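Local structure of 5'-deoxynucleotidase (Pyrococcus horikoshii, 2CQZ) at residues D89-E94 and E111-S116. The protein probably hydrolyses 2'-deoxyribonucleoside 5'-phosphates to the deoxyribonucleoside and phosphate, as a metal-dependent homodimeric phosphatase of the HD-domain superfamily. Sequence-based numbering, arbitrary orientation.
Sequences DKDKAE and EYQECS
Gln113 reaches across to Asp91 and Glu94 with its CG opposite the carbonyl carbon (chi1 -62°) and its chain bent at the next bond (chi2 -65°), while Glu94 leaves its helix with the same first torsion but runs extended beyond CG. The amide of Gln113 meets one carboxylate with each of its two ends. Its NE2 comes to 3.7 Å from Asp91 OD1, too long for a hydrogen bond, though the partly positive NH2 end faces the acid. Its OE1 lies 4.1 Å from Glu94 OE2, with the amide plane turned 70° from that carboxylate, as would be expected of two oxygens that both carry negative charge, in part or in full. A neutral glutamine suits this place, since it turns its NH2 toward Asp91 and adds no further negative charge beside the two acids. The contact is loose, burying 76 Å² in all.

Asp89 is the N-cap of helix 90-100, a role suited to a short acidic side chain: its OD1 accepts from Lys92 N at 2.9 Å, approached from above the carboxylate plane. Asp91 suits the exposed first turn, where a carboxylate can meet solvent. The long, extended chain of Glu94 lets OE2 approach Gln113 and also make a weak hydrogen bond to Tyr109 OH; its side chain is about 8 Å from the bound nickel, near the metal site without being one of its ligands. At the C-terminal end of helix 106-114 Cys115 leaves helical geometry with positive phi, ending the helix. This surface contact joins the start of helix 90-100 to the end of helix 106-114; Glu94 also rests on Ile77 of helix 74-77, and Gln113 on Arg124 of helix 118-140.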
ATOM      1  N   ASP A  89      18.740   1.065 -24.349  1.00 37.04           N
ATOM      2  CA  ASP A  89      19.484   2.325 -24.282  1.00 37.43           C
ATOM      3  C   ASP A  89      18.651   3.441 -23.631  1.00 37.36           C
ATOM      4  O   ASP A  89      17.972   4.216 -24.291  1.00 36.67           O
ATOM      5  CB  ASP A  89      19.915   2.740 -25.695  1.00 38.65           C
ATOM      6  CG  ASP A  89      21.073   3.729 -25.596  1.00 41.03           C
ATOM      7  OD1 ASP A  89      21.063   4.553 -24.679  1.00 46.37           O
ATOM      8  OD2 ASP A  89      21.980   3.653 -26.418  1.00 47.39           O
ATOM      9  N   LYS A  90      18.665   3.562 -22.304  1.00 38.04           N
ATOM     10  CA  LYS A  90      17.880   4.591 -21.626  1.00 38.11           C
ATOM     11  C   LYS A  90      18.329   5.981 -22.046  1.00 37.99           C
ATOM     12  O   LYS A  90      17.501   6.881 -22.233  1.00 37.34           O
ATOM     13  CB  LYS A  90      18.004   4.444 -20.100  1.00 38.58           C
ATOM     14  CG  LYS A  90      17.121   5.413 -19.294  1.00 39.24           C
ATOM     15  CD  LYS A  90      17.189   5.139 -17.790  1.00 44.13           C
ATOM     16  CE  LYS A  90      16.179   5.991 -17.015  1.00 45.14           C
ATOM     17  NZ  LYS A  90      16.243   5.770 -15.536  1.00 44.85           N
ATOM     18  N   ASP A  91      19.640   6.144 -22.212  1.00 39.13           N
ATOM     19  CA  ASP A  91      20.230   7.433 -22.604  1.00 41.00           C
ATOM     20  C   ASP A  91      19.711   7.944 -23.939  1.00 40.43           C
ATOM     21  O   ASP A  91      19.383   9.121 -24.083  1.00 41.06           O
ATOM     22  CB  ASP A  91      21.731   7.293 -22.683  1.00 42.35           C
ATOM     23  CG  ASP A  91      22.305   6.741 -21.416  1.00 47.69           C
ATOM     24  OD1 ASP A  91      22.475   7.514 -20.440  1.00 51.61           O
ATOM     25  OD2 ASP A  91      22.560   5.516 -21.394  1.00 55.09           O
ATOM     26  N   LYS A  92      19.660   7.057 -24.919  1.00 39.31           N
ATOM     27  CA  LYS A  92      19.162   7.419 -26.218  1.00 38.54           C
ATOM     28  C   LYS A  92      17.720   7.901 -26.041  1.00 38.23           C
ATOM     29  O   LYS A  92      17.357   8.991 -26.476  1.00 38.95           O
ATOM     30  CB  LYS A  92      19.259   6.192 -27.125  1.00 39.01           C
ATOM     31  CG  LYS A  92      18.903   6.407 -28.572  1.00 40.18           C
ATOM     32  CD  LYS A  92      19.589   5.325 -29.405  1.00 42.36           C
ATOM     33  CE  LYS A  92      18.870   5.048 -30.716  1.00 44.48           C
ATOM     34  NZ  LYS A  92      19.690   4.113 -31.570  1.00 49.15           N
ATOM     35  N   ALA A  93      16.899   7.102 -25.373  1.00 37.91           N
ATOM     36  CA  ALA A  93      15.510   7.481 -25.169  1.00 36.83           C
ATOM     37  C   ALA A  93      15.368   8.798 -24.407  1.00 36.28           C
ATOM     38  O   ALA A  93      14.533   9.630 -24.755  1.00 35.99           O
ATOM     39  CB  ALA A  93      14.756   6.379 -24.446  1.00 36.51           C
ATOM     40  N   GLU A  94      16.178   9.015 -23.380  1.00 35.56           N
ATOM     41  CA  GLU A  94      16.052  10.265 -22.631  1.00 36.11           C
ATOM     42  C   GLU A  94      16.227  11.503 -23.498  1.00 34.87           C
ATOM     43  O   GLU A  94      15.415  12.433 -23.438  1.00 35.14           O
ATOM     44  CB  GLU A  94      17.061  10.324 -21.483  1.00 36.03           C
ATOM     45  CG  GLU A  94      16.882   9.254 -20.434  1.00 40.30           C
ATOM     46  CD  GLU A  94      17.803   9.463 -19.249  1.00 48.20           C
ATOM     47  OE1 GLU A  94      17.726   8.671 -18.284  1.00 51.70           O
ATOM     48  OE2 GLU A  94      18.603  10.423 -19.285  1.00 51.02           O
ATOM     49  N   GLU A 111      23.930  19.340 -20.690  1.00 44.36           N
ATOM     50  CA  GLU A 111      25.059  19.688 -19.826  1.00 42.77           C
ATOM     51  C   GLU A 111      25.163  18.721 -18.652  1.00 43.23           C
ATOM     52  O   GLU A 111      26.260  18.375 -18.214  1.00 44.64           O
ATOM     53  CB  GLU A 111      24.909  21.130 -19.311  1.00 42.32           C
ATOM     54  CG  GLU A 111      25.902  21.547 -18.224  1.00 39.37           C
ATOM     55  CD  GLU A 111      25.764  23.017 -17.842  1.00 37.87           C
ATOM     56  OE1 GLU A 111      26.418  23.457 -16.870  1.00 35.86           O
ATOM     57  OE2 GLU A 111      25.001  23.739 -18.519  1.00 36.25           O
ATOM     58  N   TYR A 112      24.017  18.276 -18.147  1.00 42.92           N
ATOM     59  CA  TYR A 112      23.998  17.357 -17.021  1.00 42.44           C
ATOM     60  C   TYR A 112      24.682  16.040 -17.359  1.00 43.40           C
ATOM     61  O   TYR A 112      25.487  15.538 -16.573  1.00 43.91           O
ATOM     62  CB  TYR A 112      22.549  17.102 -16.579  1.00 42.26           C
ATOM     63  CG  TYR A 112      22.396  16.020 -15.531  1.00 39.18           C
ATOM     64  CD1 TYR A 112      22.980  16.146 -14.269  1.00 38.45           C
ATOM     65  CD2 TYR A 112      21.674  14.858 -15.810  1.00 39.08           C
ATOM     66  CE1 TYR A 112      22.851  15.137 -13.312  1.00 37.70           C
ATOM     67  CE2 TYR A 112      21.539  13.849 -14.867  1.00 37.97           C
ATOM     68  CZ  TYR A 112      22.130  13.995 -13.624  1.00 39.47           C
ATOM     69  OH  TYR A 112      22.014  12.988 -12.702  1.00 42.36           O
ATOM     70  N   GLN A 113      24.361  15.487 -18.527  1.00 43.93           N
ATOM     71  CA  GLN A 113      24.937  14.217 -18.967  1.00 45.40           C
ATOM     72  C   GLN A 113      26.441  14.304 -19.215  1.00 46.01           C
ATOM     73  O   GLN A 113      27.147  13.305 -19.100  1.00 46.35           O
ATOM     74  CB  GLN A 113      24.249  13.728 -20.245  1.00 45.11           C
ATOM     75  CG  GLN A 113      22.768  13.440 -20.092  1.00 49.63           C
ATOM     76  CD  GLN A 113      22.488  12.288 -19.139  1.00 53.71           C
ATOM     77  OE1 GLN A 113      21.938  12.484 -18.052  1.00 56.60           O
ATOM     78  NE2 GLN A 113      22.865  11.077 -19.545  1.00 53.39           N
ATOM     79  N   GLU A 114      26.928  15.493 -19.561  1.00 46.14           N
ATOM     80  CA  GLU A 114      28.347  15.674 -19.821  1.00 46.73           C
ATOM     81  C   GLU A 114      29.145  15.598 -18.536  1.00 46.20           C
ATOM     82  O   GLU A 114      30.320  15.227 -18.541  1.00 46.86           O
ATOM     83  CB  GLU A 114      28.597  17.014 -20.500  1.00 47.33           C
ATOM     84  CG  GLU A 114      28.428  16.980 -22.005  1.00 51.75           C
ATOM     85  CD  GLU A 114      28.570  18.354 -22.609  1.00 60.19           C
ATOM     86  OE1 GLU A 114      29.512  19.075 -22.208  1.00 63.83           O
ATOM     87  OE2 GLU A 114      27.745  18.709 -23.481  1.00 61.31           O
ATOM     88  N   CYS A 115      28.502  15.976 -17.440  1.00 45.41           N
ATOM     89  CA  CYS A 115      29.130  15.930 -16.130  1.00 44.14           C
ATOM     90  C   CYS A 115      30.507  16.606 -16.130  1.00 42.75           C
ATOM     91  O   CYS A 115      31.478  16.066 -15.589  1.00 42.50           O
ATOM     92  CB  CYS A 115      29.246  14.464 -15.698  1.00 44.46           C
ATOM     93  SG  CYS A 115      29.585  14.191 -13.949  1.00 44.81           S
ATOM     94  N   SER A 116      30.584  17.791 -16.733  1.00 41.33           N
ATOM     95  CA  SER A 116      31.840  18.537 -16.799  1.00 40.51           C
ATOM     96  C   SER A 116      31.841  19.776 -15.922  1.00 38.51           C
ATOM     97  O   SER A 116      32.746  19.969 -15.109  1.00 37.43           O
ATOM     98  CB  SER A 116      32.145  18.966 -18.244  1.00 40.57           C
ATOM     99  OG  SER A 116      32.247  17.843 -19.098  1.00 41.77           O
TER